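Local coordinates for dual function macrocyclase-peptidase POPB (Galerina marginata, PDB 5N4B), which cleaves peptide bonds after proline and macrocyclises the trimmed precursor in the biosynthesis of amanitin toxins, acting as a serine peptidase of the prolyl oligopeptidase family, at residues Y495-F500 against G576-G581; S527-G532 against K547-D552. The protein carries 1 engineered substitution. One frame throughout, in Å; residues are numbered along the deposited sequence.

Contact 1 (Y495-F500 against G576-G581); sequences YGYGGF and GAANGG. Engineered in segment 576-581: Ala578 (natural residue Ser).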
loop_
_atom_site.group_PDB
_atom_site.type_symbol
_atom_site.label_atom_id
_atom_site.label_comp_id
_atom_site.label_asym_id
_atom_site.label_seq_id
_atom_site.Cartn_x
_atom_site.Cartn_y
_atom_site.Cartn_z
ATOM N N TYR A 495 6.610 9.687 -10.881
ATOM C CA TYR A 495 5.868 9.206 -9.728
ATOM C C TYR A 495 6.832 8.740 -8.667
ATOM O O TYR A 495 7.855 8.133 -8.982
ATOM C CB TYR A 495 4.996 8.013 -10.158
ATOM C CG TYR A 495 4.093 7.471 -9.094
ATOM C CD1 TYR A 495 3.074 8.248 -8.572
ATOM C CD2 TYR A 495 4.259 6.209 -8.602
ATOM C CE1 TYR A 495 2.240 7.777 -7.553
ATOM C CE2 TYR A 495 3.430 5.720 -7.590
ATOM C CZ TYR A 495 2.424 6.516 -7.071
ATOM O OH TYR A 495 1.585 6.043 -6.067
ATOM N N GLY A 496 6.514 8.990 -7.413
ATOM C CA GLY A 496 7.352 8.513 -6.334
ATOM C C GLY A 496 6.600 8.330 -5.032
ATOM O O GLY A 496 5.497 8.844 -4.833
ATOM N N TYR A 497 7.257 7.597 -4.136
ATOM C CA TYR A 497 6.786 7.417 -2.767
ATOM C C TYR A 497 7.909 7.847 -1.836
ATOM O O TYR A 497 7.811 8.918 -1.230
ATOM C CB TYR A 497 6.318 5.979 -2.518
ATOM C CG TYR A 497 5.744 5.773 -1.156
ATOM C CD1 TYR A 497 4.465 6.257 -0.830
ATOM C CD2 TYR A 497 6.447 5.083 -0.168
ATOM C CE1 TYR A 497 3.931 6.036 0.431
ATOM C CE2 TYR A 497 5.914 4.876 1.071
ATOM C CZ TYR A 497 4.658 5.352 1.374
ATOM O OH TYR A 497 4.099 5.117 2.623
ATOM N N GLY A 498 8.991 7.083 -1.747
ATOM C CA GLY A 498 10.229 7.569 -1.166
ATOM C C GLY A 498 10.369 7.422 0.336
ATOM O O GLY A 498 10.809 8.351 1.015
ATOM N N GLY A 499 9.972 6.304 0.873
ATOM C CA GLY A 499 10.052 6.133 2.309
ATOM C C GLY A 499 9.601 4.748 2.748
ATOM O O GLY A 499 9.015 3.947 1.995
ATOM N N PHE A 500 9.869 4.489 4.022
ATOM C CA PHE A 500 9.300 3.374 4.778
ATOM C C PHE A 500 9.752 2.008 4.259
ATOM O O PHE A 500 9.131 0.981 4.598
ATOM C CB PHE A 500 7.783 3.460 4.876
ATOM C CG PHE A 500 7.291 4.693 5.603
ATOM C CD1 PHE A 500 7.231 4.688 7.008
ATOM C CD2 PHE A 500 6.915 5.843 4.927
ATOM C CE1 PHE A 500 6.798 5.783 7.701
ATOM C CE2 PHE A 500 6.472 6.990 5.639
ATOM C CZ PHE A 500 6.386 6.945 7.034
ATOM N N GLY A 576 2.405 11.762 -6.324
ATOM C CA GLY A 576 2.659 10.786 -5.268
ATOM C C GLY A 576 1.605 10.959 -4.201
ATOM O O GLY A 576 0.902 11.973 -4.166
ATOM N N ALA A 577 1.460 9.917 -3.390
ATOM C CA ALA A 577 0.441 9.879 -2.358
ATOM C C ALA A 577 1.045 9.523 -1.007
ATOM O O ALA A 577 1.963 8.711 -0.907
ATOM C CB ALA A 577 -0.657 8.849 -2.700
ATOM N N ALA A 578 0.491 10.122 0.049
ATOM C CA ALA A 578 0.897 9.867 1.441
ATOM C C ALA A 578 2.333 10.329 1.604
ATOM O O ALA A 578 2.578 11.540 1.447
ATOM C CB ALA A 578 0.561 8.432 1.876
ATOM N N ASN A 579 3.292 9.467 1.956
ATOM C CA ASN A 579 4.685 9.917 1.901
ATOM C C ASN A 579 5.042 10.504 0.544
ATOM O O ASN A 579 5.870 11.415 0.474
ATOM C CB ASN A 579 5.678 8.794 2.255
ATOM C CG ASN A 579 7.065 9.328 2.544
ATOM O OD1 ASN A 579 7.321 9.864 3.620
ATOM N ND2 ASN A 579 7.984 9.217 1.584
ATOM N N GLY A 580 4.450 9.964 -0.536
ATOM C CA GLY A 580 4.673 10.487 -1.876
ATOM C C GLY A 580 4.112 11.884 -2.038
ATOM O O GLY A 580 4.595 12.654 -2.872
ATOM N N GLY A 581 3.066 12.231 -1.270
ATOM C CA GLY A 581 2.554 13.610 -1.325
ATOM C C GLY A 581 3.477 14.577 -0.631
ATOM O O GLY A 581 3.695 15.709 -1.088
HETATM O O HOH W 1 3.199 7.646 -3.916
HETATM O O HOH W 2 3.036 7.278 3.721
#
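One direct hydrogen bond and two bridging waters join the glycine-rich loop 495-500 to the turn at 576-581. Asn579, its CG anti to the backbone N (chi1 -165°), turns its amide toward the loop's carbonyls, and ND2 donates to Tyr497 O at 2.8 Å with an N-H...O angle of 145°, meeting the carbonyl from above its plane. The same ND2 lies 3.0 Å from Gly498 O, while OD1 is held by the hydroxyl of Tyr624. One water receives the N-H of Ala577, donates to Gly496 O and makes a weak hydrogen bond with Tyr495 OH, whose main partner is the backbone of the bound peptide. A second water joins Tyr497 OH to Asn579 N, a position consistent with the family's oxyanion hole.

Packing centres on the Tyr497 ring. Asn579 CB sits over one face, 3.9 Å from the centroid in a CH-pi contact, and Ala577 O and Ala578 CB come to the ring edge. Phe500 CE2 approaches Asn579 OD1, ring and amide planes nearly perpendicular. Gly576 CA and Gly580 CA both make CA-H...O contacts with Gly496 O, each at 3.5 Å; neither glycine has a CB, and one on either would run into that oxygen.

Ala578, engineered from the catalytic serine, sits at the sharp strand-turn-helix bend (phi 64°) and occupies the N-cap position of helix 579-590: the nucleophile elbow of the alpha/beta-hydrolase fold.

Contact 2 (S527-G532 against K547-D552); sequences SIRGGG and KVNTFD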
loop_
_atom_site.group_PDB
_atom_site.type_symbol
_atom_site.label_atom_id
_atom_site.label_comp_id
_atom_site.label_asym_id
_atom_site.label_seq_id
_atom_site.Cartn_x
_atom_site.Cartn_y
_atom_site.Cartn_z
ATOM N N SER A 527 13.862 4.999 -8.434
ATOM C CA SER A 527 13.969 4.187 -7.232
ATOM C C SER A 527 14.749 4.949 -6.156
ATOM O O SER A 527 15.809 4.528 -5.709
ATOM C CB SER A 527 14.666 2.868 -7.547
ATOM O OG SER A 527 14.064 2.200 -8.664
ATOM N N ILE A 528 14.148 6.024 -5.668
ATOM C CA ILE A 528 14.846 6.945 -4.766
ATOM C C ILE A 528 15.073 6.323 -3.385
ATOM O O ILE A 528 14.321 5.454 -2.912
ATOM C CB ILE A 528 14.082 8.265 -4.682
ATOM C CG1 ILE A 528 12.727 8.073 -4.010
ATOM C CG2 ILE A 528 13.984 8.877 -6.059
ATOM C CD1 ILE A 528 11.850 9.334 -4.064
ATOM N N ARG A 529 16.117 6.808 -2.726
ATOM C CA ARG A 529 16.434 6.381 -1.373
ATOM C C ARG A 529 15.309 6.729 -0.418
ATOM O O ARG A 529 14.527 7.655 -0.666
ATOM C CB ARG A 529 17.758 6.988 -0.929
ATOM C CG ARG A 529 18.962 6.311 -1.558
ATOM C CD ARG A 529 20.244 6.988 -1.222
ATOM N NE ARG A 529 20.322 8.269 -1.884
ATOM C CZ ARG A 529 21.325 9.118 -1.785
ATOM N NH1 ARG A 529 22.353 8.872 -0.973
ATOM N NH2 ARG A 529 21.283 10.231 -2.472
ATOM N N GLY A 530 15.208 5.954 0.654
ATOM C CA GLY A 530 14.053 5.883 1.495
ATOM C C GLY A 530 13.127 4.721 1.152
ATOM O O GLY A 530 12.452 4.181 2.024
ATOM N N GLY A 531 13.096 4.318 -0.118
ATOM C CA GLY A 531 12.466 3.067 -0.467
ATOM C C GLY A 531 13.271 1.862 -0.036
ATOM O O GLY A 531 14.372 1.980 0.503
ATOM N N GLY A 532 12.696 0.701 -0.314
ATOM C CA GLY A 532 13.266 -0.580 0.044
ATOM C C GLY A 532 13.895 -1.330 -1.085
ATOM O O GLY A 532 14.257 -2.496 -0.887
ATOM N N LYS A 547 16.846 12.129 5.353
ATOM C CA LYS A 547 15.619 12.216 4.555
ATOM C C LYS A 547 15.766 13.194 3.401
ATOM O O LYS A 547 15.119 13.020 2.361
ATOM C CB LYS A 547 14.437 12.633 5.453
ATOM C CG LYS A 547 13.076 12.457 4.783
ATOM C CD LYS A 547 12.702 10.960 4.723
ATOM C CE LYS A 547 12.035 10.557 3.465
ATOM N NZ LYS A 547 11.957 9.044 3.413
ATOM N N VAL A 548 16.596 14.225 3.548
ATOM C CA VAL A 548 16.831 15.161 2.448
ATOM C C VAL A 548 17.288 14.426 1.189
ATOM O O VAL A 548 17.005 14.878 0.078
ATOM C CB VAL A 548 17.812 16.275 2.855
ATOM C CG1 VAL A 548 19.176 15.704 3.126
ATOM C CG2 VAL A 548 17.934 17.320 1.736
ATOM N N ASN A 549 17.949 13.262 1.329
ATOM C CA ASN A 549 18.439 12.567 0.148
ATOM C C ASN A 549 17.306 12.082 -0.740
ATOM O O ASN A 549 17.465 12.035 -1.961
ATOM C CB ASN A 549 19.279 11.368 0.537
ATOM C CG ASN A 549 20.572 11.727 1.178
ATOM O OD1 ASN A 549 21.087 12.834 1.075
ATOM N ND2 ASN A 549 21.125 10.748 1.858
ATOM N N THR A 550 16.170 11.730 -0.138
ATOM C CA THR A 550 14.997 11.335 -0.928
ATOM C C THR A 550 14.593 12.435 -1.891
ATOM O O THR A 550 14.299 12.183 -3.072
ATOM C CB THR A 550 13.863 11.022 0.017
ATOM O OG1 THR A 550 14.247 9.947 0.917
ATOM C CG2 THR A 550 12.653 10.639 -0.734
ATOM N N PHE A 551 14.548 13.666 -1.380
ATOM C CA PHE A 551 14.173 14.825 -2.180
ATOM C C PHE A 551 15.229 15.129 -3.242
ATOM O O PHE A 551 14.899 15.365 -4.403
ATOM C CB PHE A 551 13.935 16.036 -1.270
ATOM C CG PHE A 551 12.727 15.885 -0.403
ATOM C CD1 PHE A 551 12.802 15.267 0.816
ATOM C CD2 PHE A 551 11.495 16.303 -0.833
ATOM C CE1 PHE A 551 11.679 15.073 1.603
ATOM C CE2 PHE A 551 10.389 16.105 -0.072
ATOM C CZ PHE A 551 10.462 15.546 1.141
ATOM N N ASP A 552 16.517 15.089 -2.859
ATOM C CA ASP A 552 17.579 15.284 -3.827
ATOM C C ASP A 552 17.505 14.231 -4.940
ATOM O O ASP A 552 17.703 14.544 -6.112
ATOM C CB ASP A 552 18.933 15.248 -3.107
ATOM C CG ASP A 552 19.199 16.505 -2.242
ATOM O OD1 ASP A 552 18.593 17.565 -2.523
ATOM O OD2 ASP A 552 20.047 16.416 -1.329
#
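A single hydrogen bond crosses between the loop 527-532 and the N-terminal part of helix 548-563. Thr550 OG1, anti to its own carbonyl carbon, donates to Arg529 O at 2.8 Å, reaching it from above the carbonyl plane. That carbonyl belongs to the central peptide of a type II turn from Ile528 to Gly531, closed by Gly531 N to Ile528 O at 3.3 Å. Gly530 fills the third turn position with positive phi (96°), and its bare CA passes 4.1 Å from Thr550 OG1; a CB on Gly530 would run into that hydroxyl. The same CA is 4.3 Å from Lys547 NZ, which is held by Gly498 O and the carboxylate of Glu623.

Flat groups stack beside this bond. Bent at chi3 (-70°), Arg529 lays its guanidinium almost parallel to the Asn549 amide, the planes 10° apart; Asn549 CB stands over the guanidinium centre and ND2 is 3.6 Å from Arg529 NH1. Salt bridges to Asp553 and Asp470 hold the arginine, and Asn549 ND2 donates to Gly541 O.

Apolar contact comes from Ile528, whose CD1 meets Thr550 CG2 at 3.7 Å, the two side chains crossing at about a right angle.

The loop leaving strand 522-526 thus rests on the N-terminal part of helix 548-563, while Ile528 and Thr550 both also touch Leu583 of helix 579-590.

Overall arrangement
Past the beta-propeller, the chain enters the eight-stranded sheet of the hydrolase domain, and strand 492-495 runs out into the loop of contact 1. After helix 510-519 and strand 522-526 comes the first half of contact 2, whose short loop is closed 15 residues later at the N-terminal part of helix 548-563. That helix leads into strand 572-577, at whose end contact 1 closes a much longer loop, so contact 2 lies wholly within the span of contact 1. The two also touch: Lys547 NZ probably hydrogen-bonds Gly498 O at 2.7 Å, and Ile528 and Thr550 pack against Gly498. Together they tie two loops leaving the sheet to helices 548-563 and 579-590.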